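PDB 3ZBO: ALKF from Bacillus cereus, which is of unknown function but binds branched DNA structures such as Holliday junctions and is related to the HEAT-like repeat DNA glycosylases. Local coordinates for residues E60-M71 with R90-L100. Numbering follows the deposited sequence.
Sequences EELYATGNYDAM and RWIDGAYFYML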
ATOM      1  N   GLU A  60       0.246   1.232 -18.536  1.00 13.24           N
ATOM      2  CA  GLU A  60       1.307   2.248 -18.637  1.00 13.23           C
ATOM      3  C   GLU A  60       0.796   3.578 -19.063  1.00 14.42           C
ATOM      4  O   GLU A  60       1.234   4.639 -18.514  1.00 15.00           O
ATOM      5  CB  GLU A  60       2.477   1.822 -19.535  1.00 13.21           C
ATOM      6  CG  GLU A  60       3.233   0.655 -18.992  1.00 16.71           C
ATOM      7  CD  GLU A  60       4.141   0.930 -17.784  1.00 18.44           C
ATOM      8  OE1 GLU A  60       4.444   2.097 -17.570  1.00 17.66           O
ATOM      9  OE2 GLU A  60       4.575   0.009 -17.148  1.00 19.20           O
ATOM     10  N   GLU A  61      -0.096   3.598 -20.078  1.00 13.28           N
ATOM     11  CA  GLU A  61      -0.630   4.881 -20.479  1.00 15.14           C
ATOM     12  C   GLU A  61      -1.483   5.558 -19.390  1.00 12.92           C
ATOM     13  O   GLU A  61      -1.399   6.801 -19.256  1.00 14.65           O
ATOM     14  CB  GLU A  61      -1.489   4.720 -21.752  1.00 15.23           C
ATOM     15  CG  GLU A  61      -0.692   4.265 -22.937  1.00 18.16           C
ATOM     16  CD  GLU A  61      -1.482   4.470 -24.267  1.00 22.23           C
ATOM     17  OE1 GLU A  61      -2.215   5.484 -24.467  1.00 21.69           O
ATOM     18  OE2 GLU A  61      -1.285   3.595 -25.163  1.00 22.75           O
ATOM     19  N   LEU A  62      -2.240   4.747 -18.681  1.00 12.95           N
ATOM     20  CA  LEU A  62      -3.099   5.293 -17.605  1.00 12.57           C
ATOM     21  C   LEU A  62      -2.188   5.802 -16.496  1.00 14.33           C
ATOM     22  O   LEU A  62      -2.458   6.927 -15.960  1.00 13.77           O
ATOM     23  CB  LEU A  62      -4.043   4.220 -17.079  1.00 14.55           C
ATOM     24  CG  LEU A  62      -5.088   3.850 -18.112  1.00 13.15           C
ATOM     25  CD1 LEU A  62      -5.794   2.643 -17.590  1.00 16.52           C
ATOM     26  CD2 LEU A  62      -6.077   4.971 -18.297  1.00 16.70           C
ATOM     27  N   TYR A  63      -1.130   5.076 -16.162  1.00 15.05           N
ATOM     28  CA  TYR A  63      -0.304   5.568 -15.006  1.00 12.55           C
ATOM     29  C   TYR A  63       0.397   6.882 -15.356  1.00 14.07           C
ATOM     30  O   TYR A  63       0.562   7.789 -14.507  1.00 14.18           O
ATOM     31  CB  TYR A  63       0.701   4.458 -14.651  1.00 11.92           C
ATOM     32  CG  TYR A  63       1.249   4.687 -13.268  1.00 11.13           C
ATOM     33  CD1 TYR A  63       0.551   4.261 -12.133  1.00 12.69           C
ATOM     34  CD2 TYR A  63       2.482   5.333 -13.114  1.00 10.65           C
ATOM     35  CE1 TYR A  63       1.073   4.468 -10.828  1.00 15.31           C
ATOM     36  CE2 TYR A  63       2.988   5.612 -11.842  1.00 12.77           C
ATOM     37  CZ  TYR A  63       2.259   5.165 -10.716  1.00 11.95           C
ATOM     38  OH  TYR A  63       2.789   5.410  -9.467  1.00 12.67           O
ATOM     39  N   ALA A  64       0.714   7.050 -16.639  1.00 14.69           N
ATOM     40  CA  ALA A  64       1.401   8.249 -17.103  1.00 13.75           C
ATOM     41  C   ALA A  64       0.573   9.474 -17.097  1.00 15.19           C
ATOM     42  O   ALA A  64       1.126  10.581 -17.357  1.00 16.89           O
ATOM     43  CB  ALA A  64       1.972   8.013 -18.569  1.00 15.60           C
ATOM     44  N   THR A  65      -0.754   9.323 -16.948  1.00 15.29           N
ATOM     45  CA  THR A  65      -1.643  10.513 -16.917  1.00 14.87           C
ATOM     46  C   THR A  65      -1.305  11.434 -15.749  1.00 14.83           C
ATOM     47  O   THR A  65      -1.588  12.641 -15.810  1.00 16.68           O
ATOM     48  CB  THR A  65      -3.098  10.157 -16.822  1.00 15.08           C
ATOM     49  OG1 THR A  65      -3.356   9.485 -15.624  1.00 14.54           O
ATOM     50  CG2 THR A  65      -3.521   9.338 -18.065  1.00 16.85           C
ATOM     51  N   GLY A  66      -0.822  10.842 -14.662  1.00 14.43           N
ATOM     52  CA  GLY A  66      -0.732  11.606 -13.412  1.00 15.53           C
ATOM     53  C   GLY A  66      -2.079  11.905 -12.780  1.00 16.34           C
ATOM     54  O   GLY A  66      -2.090  12.666 -11.790  1.00 15.18           O
ATOM     55  N   ASN A  67      -3.135  11.246 -13.221  1.00 14.77           N
ATOM     56  CA  ASN A  67      -4.462  11.351 -12.643  1.00 14.69           C
ATOM     57  C   ASN A  67      -4.628  10.186 -11.674  1.00 15.10           C
ATOM     58  O   ASN A  67      -4.527   9.006 -12.035  1.00 14.04           O
ATOM     59  CB  ASN A  67      -5.486  11.342 -13.770  1.00 15.14           C
ATOM     60  CG  ASN A  67      -6.923  11.301 -13.262  1.00 16.11           C
ATOM     61  OD1 ASN A  67      -7.271  10.596 -12.307  1.00 16.01           O
ATOM     62  ND2 ASN A  67      -7.789  12.065 -13.922  1.00 18.01           N
ATOM     63  N   TYR A  68      -4.787  10.513 -10.363  1.00 14.79           N
ATOM     64  CA  TYR A  68      -4.811   9.490  -9.364  1.00 13.71           C
ATOM     65  C   TYR A  68      -5.766   8.325  -9.702  1.00 13.82           C
ATOM     66  O   TYR A  68      -5.461   7.135  -9.511  1.00 12.82           O
ATOM     67  CB  TYR A  68      -5.196  10.057  -7.961  1.00 14.89           C
ATOM     68  CG  TYR A  68      -5.386   8.960  -6.931  1.00 13.55           C
ATOM     69  CD1 TYR A  68      -4.313   8.185  -6.466  1.00 15.33           C
ATOM     70  CD2 TYR A  68      -6.704   8.613  -6.469  1.00 17.87           C
ATOM     71  CE1 TYR A  68      -4.493   7.144  -5.589  1.00 18.11           C
ATOM     72  CE2 TYR A  68      -6.869   7.579  -5.591  1.00 16.73           C
ATOM     73  CZ  TYR A  68      -5.781   6.817  -5.103  1.00 15.90           C
ATOM     74  OH  TYR A  68      -5.912   5.775  -4.260  1.00 16.23           O
ATOM     75  N   ASP A  69      -6.980   8.643 -10.157  1.00 14.14           N
ATOM     76  CA  ASP A  69      -7.898   7.511 -10.374  1.00 14.35           C
ATOM     77  C   ASP A  69      -7.462   6.631 -11.518  1.00 13.44           C
ATOM     78  O   ASP A  69      -7.610   5.379 -11.477  1.00 14.29           O
ATOM     79  CB  ASP A  69      -9.307   8.023 -10.683  1.00 14.36           C
ATOM     80  CG  ASP A  69      -9.881   8.819  -9.501  1.00 18.29           C
ATOM     81  OD1 ASP A  69     -10.286   8.205  -8.540  1.00 17.42           O
ATOM     82  OD2 ASP A  69      -9.854  10.046  -9.596  1.00 19.89           O
ATOM     83  N   ALA A  70      -6.954   7.285 -12.565  1.00 14.22           N
ATOM     84  CA  ALA A  70      -6.404   6.478 -13.679  1.00 12.97           C
ATOM     85  C   ALA A  70      -5.197   5.662 -13.258  1.00 14.53           C
ATOM     86  O   ALA A  70      -5.022   4.521 -13.728  1.00 14.18           O
ATOM     87  CB  ALA A  70      -5.964   7.422 -14.844  1.00 15.66           C
ATOM     88  N   MET A  71      -4.398   6.272 -12.396  1.00 11.96           N
ATOM     89  CA  MET A  71      -3.237   5.550 -11.887  1.00 12.93           C
ATOM     90  C   MET A  71      -3.609   4.350 -10.979  1.00 12.93           C
ATOM     91  O   MET A  71      -2.987   3.285 -11.052  1.00 12.43           O
ATOM     92  CB  MET A  71      -2.313   6.469 -11.107  1.00 10.61           C
ATOM     93  CG  MET A  71      -1.694   7.522 -11.976  1.00 12.55           C
ATOM     94  SD  MET A  71      -0.985   8.918 -11.063  1.00 14.13           S
ATOM     95  CE  MET A  71       0.668   8.236 -10.718  1.00 13.09           C
ATOM     96  N   ARG A  90      10.079   2.975 -12.082  1.00 12.28           N
ATOM     97  CA  ARG A  90       9.351   4.066 -12.730  1.00 13.75           C
ATOM     98  C   ARG A  90       8.050   4.419 -12.032  1.00 12.18           C
ATOM     99  O   ARG A  90       7.720   5.596 -11.819  1.00 14.23           O
ATOM    100  CB  ARG A  90       9.025   3.758 -14.223  1.00 14.46           C
ATOM    101  CG  ARG A  90      10.296   3.653 -15.055  1.00 15.14           C
ATOM    102  CD  ARG A  90       9.976   3.478 -16.587  1.00 16.34           C
ATOM    103  NE  ARG A  90       9.282   2.207 -16.808  1.00 16.67           N
ATOM    104  CZ  ARG A  90       7.938   2.000 -16.890  1.00 15.52           C
ATOM    105  NH1 ARG A  90       7.021   2.972 -16.751  1.00 18.48           N
ATOM    106  NH2 ARG A  90       7.499   0.760 -17.022  1.00 15.77           N
ATOM    107  N   TRP A  91       7.339   3.379 -11.674  1.00 12.94           N
ATOM    108  CA  TRP A  91       6.000   3.615 -11.075  1.00 12.91           C
ATOM    109  C   TRP A  91       6.203   4.307  -9.699  1.00 12.85           C
ATOM    110  O   TRP A  91       5.515   5.267  -9.388  1.00 12.60           O
ATOM    111  CB  TRP A  91       5.232   2.279 -10.890  1.00 12.71           C
ATOM    112  CG  TRP A  91       4.536   1.862 -12.186  1.00 12.38           C
ATOM    113  CD1 TRP A  91       5.070   1.855 -13.439  1.00 19.05           C
ATOM    114  CD2 TRP A  91       3.258   1.240 -12.268  1.00 13.18           C
ATOM    115  NE1 TRP A  91       4.105   1.320 -14.336  1.00 17.15           N
ATOM    116  CE2 TRP A  91       2.990   1.001 -13.624  1.00 15.15           C
ATOM    117  CE3 TRP A  91       2.283   0.941 -11.325  1.00 13.93           C
ATOM    118  CZ2 TRP A  91       1.800   0.375 -14.087  1.00 15.18           C
ATOM    119  CZ3 TRP A  91       1.009   0.395 -11.795  1.00 16.59           C
ATOM    120  CH2 TRP A  91       0.798   0.195 -13.160  1.00 15.22           C
ATOM    121  N   ILE A  92       7.180   3.835  -8.889  1.00 12.84           N
ATOM    122  CA  ILE A  92       7.307   4.510  -7.601  1.00 11.52           C
ATOM    123  C   ILE A  92       7.781   5.951  -7.774  1.00 14.15           C
ATOM    124  O   ILE A  92       7.408   6.830  -6.977  1.00 13.57           O
ATOM    125  CB  ILE A  92       8.186   3.710  -6.625  1.00 12.99           C
ATOM    126  CG1 ILE A  92       7.966   4.120  -5.149  1.00 10.99           C
ATOM    127  CG2 ILE A  92       9.736   3.878  -6.935  1.00 12.96           C
ATOM    128  CD1 ILE A  92       6.492   3.893  -4.640  1.00 12.89           C
ATOM    129  N   ASP A  93       8.568   6.238  -8.818  1.00 12.67           N
ATOM    130  CA  ASP A  93       8.966   7.644  -9.035  1.00 14.33           C
ATOM    131  C   ASP A  93       7.776   8.525  -9.312  1.00 14.35           C
ATOM    132  O   ASP A  93       7.865   9.693  -9.021  1.00 17.44           O
ATOM    133  CB  ASP A  93       9.928   7.749 -10.240  1.00 13.53           C
ATOM    134  CG  ASP A  93      11.333   7.233  -9.916  1.00 21.08           C
ATOM    135  OD1 ASP A  93      11.693   7.039  -8.768  1.00 21.26           O
ATOM    136  OD2 ASP A  93      12.121   7.066 -10.906  1.00 27.70           O
ATOM    137  N   GLY A  94       6.682   7.976  -9.850  1.00 14.52           N
ATOM    138  CA  GLY A  94       5.500   8.766 -10.077  1.00 13.46           C
ATOM    139  C   GLY A  94       4.440   8.754  -8.980  1.00 12.39           C
ATOM    140  O   GLY A  94       3.451   9.464  -9.090  1.00 13.96           O
ATOM    141  N   ALA A  95       4.765   8.054  -7.890  1.00 11.84           N
ATOM    142  CA  ALA A  95       3.785   7.924  -6.828  1.00 11.83           C
ATOM    143  C   ALA A  95       3.963   9.095  -5.858  1.00 12.58           C
ATOM    144  O   ALA A  95       4.671   9.015  -4.843  1.00 14.49           O
ATOM    145  CB  ALA A  95       4.068   6.589  -6.111  1.00 13.98           C
ATOM    146  N   TYR A  96       3.217  10.159  -6.158  1.00 11.69           N
ATOM    147  CA  TYR A  96       3.580  11.425  -5.487  1.00 12.72           C
ATOM    148  C   TYR A  96       3.022  11.655  -4.098  1.00 13.30           C
ATOM    149  O   TYR A  96       3.333  12.629  -3.429  1.00 14.15           O
ATOM    150  CB  TYR A  96       3.181  12.630  -6.382  1.00 12.22           C
ATOM    151  CG  TYR A  96       1.731  12.798  -6.612  1.00 12.27           C
ATOM    152  CD1 TYR A  96       0.913  13.463  -5.694  1.00 15.16           C
ATOM    153  CD2 TYR A  96       1.131  12.272  -7.745  1.00 11.97           C
ATOM    154  CE1 TYR A  96      -0.435  13.619  -5.873  1.00 14.49           C
ATOM    155  CE2 TYR A  96      -0.292  12.429  -7.980  1.00 13.41           C
ATOM    156  CZ  TYR A  96      -1.088  13.145  -7.040  1.00 11.50           C
ATOM    157  OH  TYR A  96      -2.434  13.251  -7.189  1.00 14.23           O
ATOM    158  N   PHE A  97       2.118  10.772  -3.703  1.00 12.54           N
ATOM    159  CA  PHE A  97       1.648  10.760  -2.322  1.00 11.62           C
ATOM    160  C   PHE A  97       1.287   9.382  -1.863  1.00 12.25           C
ATOM    161  O   PHE A  97       1.278   8.453  -2.690  1.00 11.34           O
ATOM    162  CB  PHE A  97       0.449  11.781  -2.130  1.00 11.76           C
ATOM    163  CG  PHE A  97      -0.915  11.281  -2.647  1.00 11.64           C
ATOM    164  CD1 PHE A  97      -1.110  10.910  -4.015  1.00 13.31           C
ATOM    165  CD2 PHE A  97      -1.997  11.168  -1.756  1.00 11.80           C
ATOM    166  CE1 PHE A  97      -2.410  10.511  -4.508  1.00 13.25           C
ATOM    167  CE2 PHE A  97      -3.239  10.788  -2.214  1.00 11.99           C
ATOM    168  CZ  PHE A  97      -3.476  10.439  -3.586  1.00 12.67           C
ATOM    169  N   TYR A  98       0.977   9.222  -0.558  1.00 12.25           N
ATOM    170  CA  TYR A  98       0.921   7.860  -0.017  1.00 10.36           C
ATOM    171  C   TYR A  98      -0.158   6.955  -0.603  1.00 11.66           C
ATOM    172  O   TYR A  98       0.036   5.739  -0.588  1.00 11.60           O
ATOM    173  CB  TYR A  98       0.783   7.908   1.526  1.00 11.25           C
ATOM    174  CG  TYR A  98      -0.640   8.233   1.977  1.00 11.20           C
ATOM    175  CD1 TYR A  98      -1.011   9.600   2.111  1.00 12.08           C
ATOM    176  CD2 TYR A  98      -1.559   7.235   2.231  1.00 10.66           C
ATOM    177  CE1 TYR A  98      -2.335   9.955   2.512  1.00 12.23           C
ATOM    178  CE2 TYR A  98      -2.892   7.527   2.610  1.00 13.80           C
ATOM    179  CZ  TYR A  98      -3.271   8.908   2.723  1.00 13.39           C
ATOM    180  OH  TYR A  98      -4.599   9.191   3.115  1.00 16.56           O
ATOM    181  N   MET A  99      -1.254   7.496  -1.130  1.00 11.24           N
ATOM    182  CA  MET A  99      -2.247   6.513  -1.600  1.00 10.99           C
ATOM    183  C   MET A  99      -1.652   5.841  -2.796  1.00 11.31           C
ATOM    184  O   MET A  99      -1.975   4.655  -3.056  1.00 11.99           O
ATOM    185  CB  MET A  99      -3.513   7.222  -2.033  1.00 12.54           C
ATOM    186  CG  MET A  99      -4.258   7.793  -0.800  1.00 12.70           C
ATOM    187  SD  MET A  99      -5.887   8.526  -1.241  1.00 15.05           S
ATOM    188  CE  MET A  99      -6.838   7.045  -1.175  1.00 15.02           C
ATOM    189  N   LEU A 100      -0.857   6.536  -3.605  1.00 11.63           N
ATOM    190  CA  LEU A 100      -0.175   5.905  -4.743  1.00 11.54           C
ATOM    191  C   LEU A 100       0.942   4.950  -4.279  1.00 12.44           C
ATOM    192  O   LEU A 100       1.037   3.807  -4.792  1.00 11.88           O
ATOM    193  CB  LEU A 100       0.388   6.977  -5.727  1.00 11.12           C
ATOM    194  CG  LEU A 100      -0.737   7.643  -6.489  1.00 11.03           C
ATOM    195  CD1 LEU A 100      -0.136   8.878  -7.130  1.00 13.45           C
ATOM    196  CD2 LEU A 100      -1.295   6.699  -7.641  1.00 13.37           C
TER
HETATM  197  O   HOH W   1      -3.608  12.985  -9.491  1.00 16.00           O
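Y63 lies flat against the indole of W91, the planes only 11° apart and the centroids of the phenol and the five-membered indole ring 4.3 Å apart. A chi1 of -162° turns the Y63 ring away from its own backbone N and over W91, so its hydroxyl reaches the neighbouring helix and donates to the backbone, Y63 OH to W91 O 2.7 Å. The donor stands above the carbonyl plane; G94 N reaches the same oxygen from the opposite face. Tyrosine suits this buried place, giving a broad face to the stack and a hydroxyl to the backbone; M71 CE covers its other face. Each segment is a turn with the helix ends it joins, 56-63 to 68-77 and 85-94 to 98-110, and the two helix pairs lie side by side, as in the HEAT-like repeat fold of the AlkD-like family. Beyond the turns, Y68 is packed closely. F97 sends a ring edge onto one face. The unbranched M99 chain bends at chi3, placing CE 3.5 Å from Y68 OH and its sulfur oblique to the ring in a Met-aromatic contact, while branched L100 touches two residues at once, CD2 lying 3.6 Å from both Y68 CD1 and M71 CB. Between the turns the fit is looser: G66, leaving helical angles with a positive phi (71°) that glycine adopts readily, comes no nearer than G66 O to Y96 CE2, 4.2 Å. A water links G66 O, Y68 N and Y96 OH, the last also bonded to H34 N. Toward solvent, exposed R90 forms an end-on salt bridge with E60, NH1 to OE1 at 2.8 Å and NH2 to OE2 at 3.0 Å. A carboxylate suits this spot between guanidinium and indole N-H: W91 NE1 donates to E60 OE2 from the other face, while D87 pairs with R90 as well.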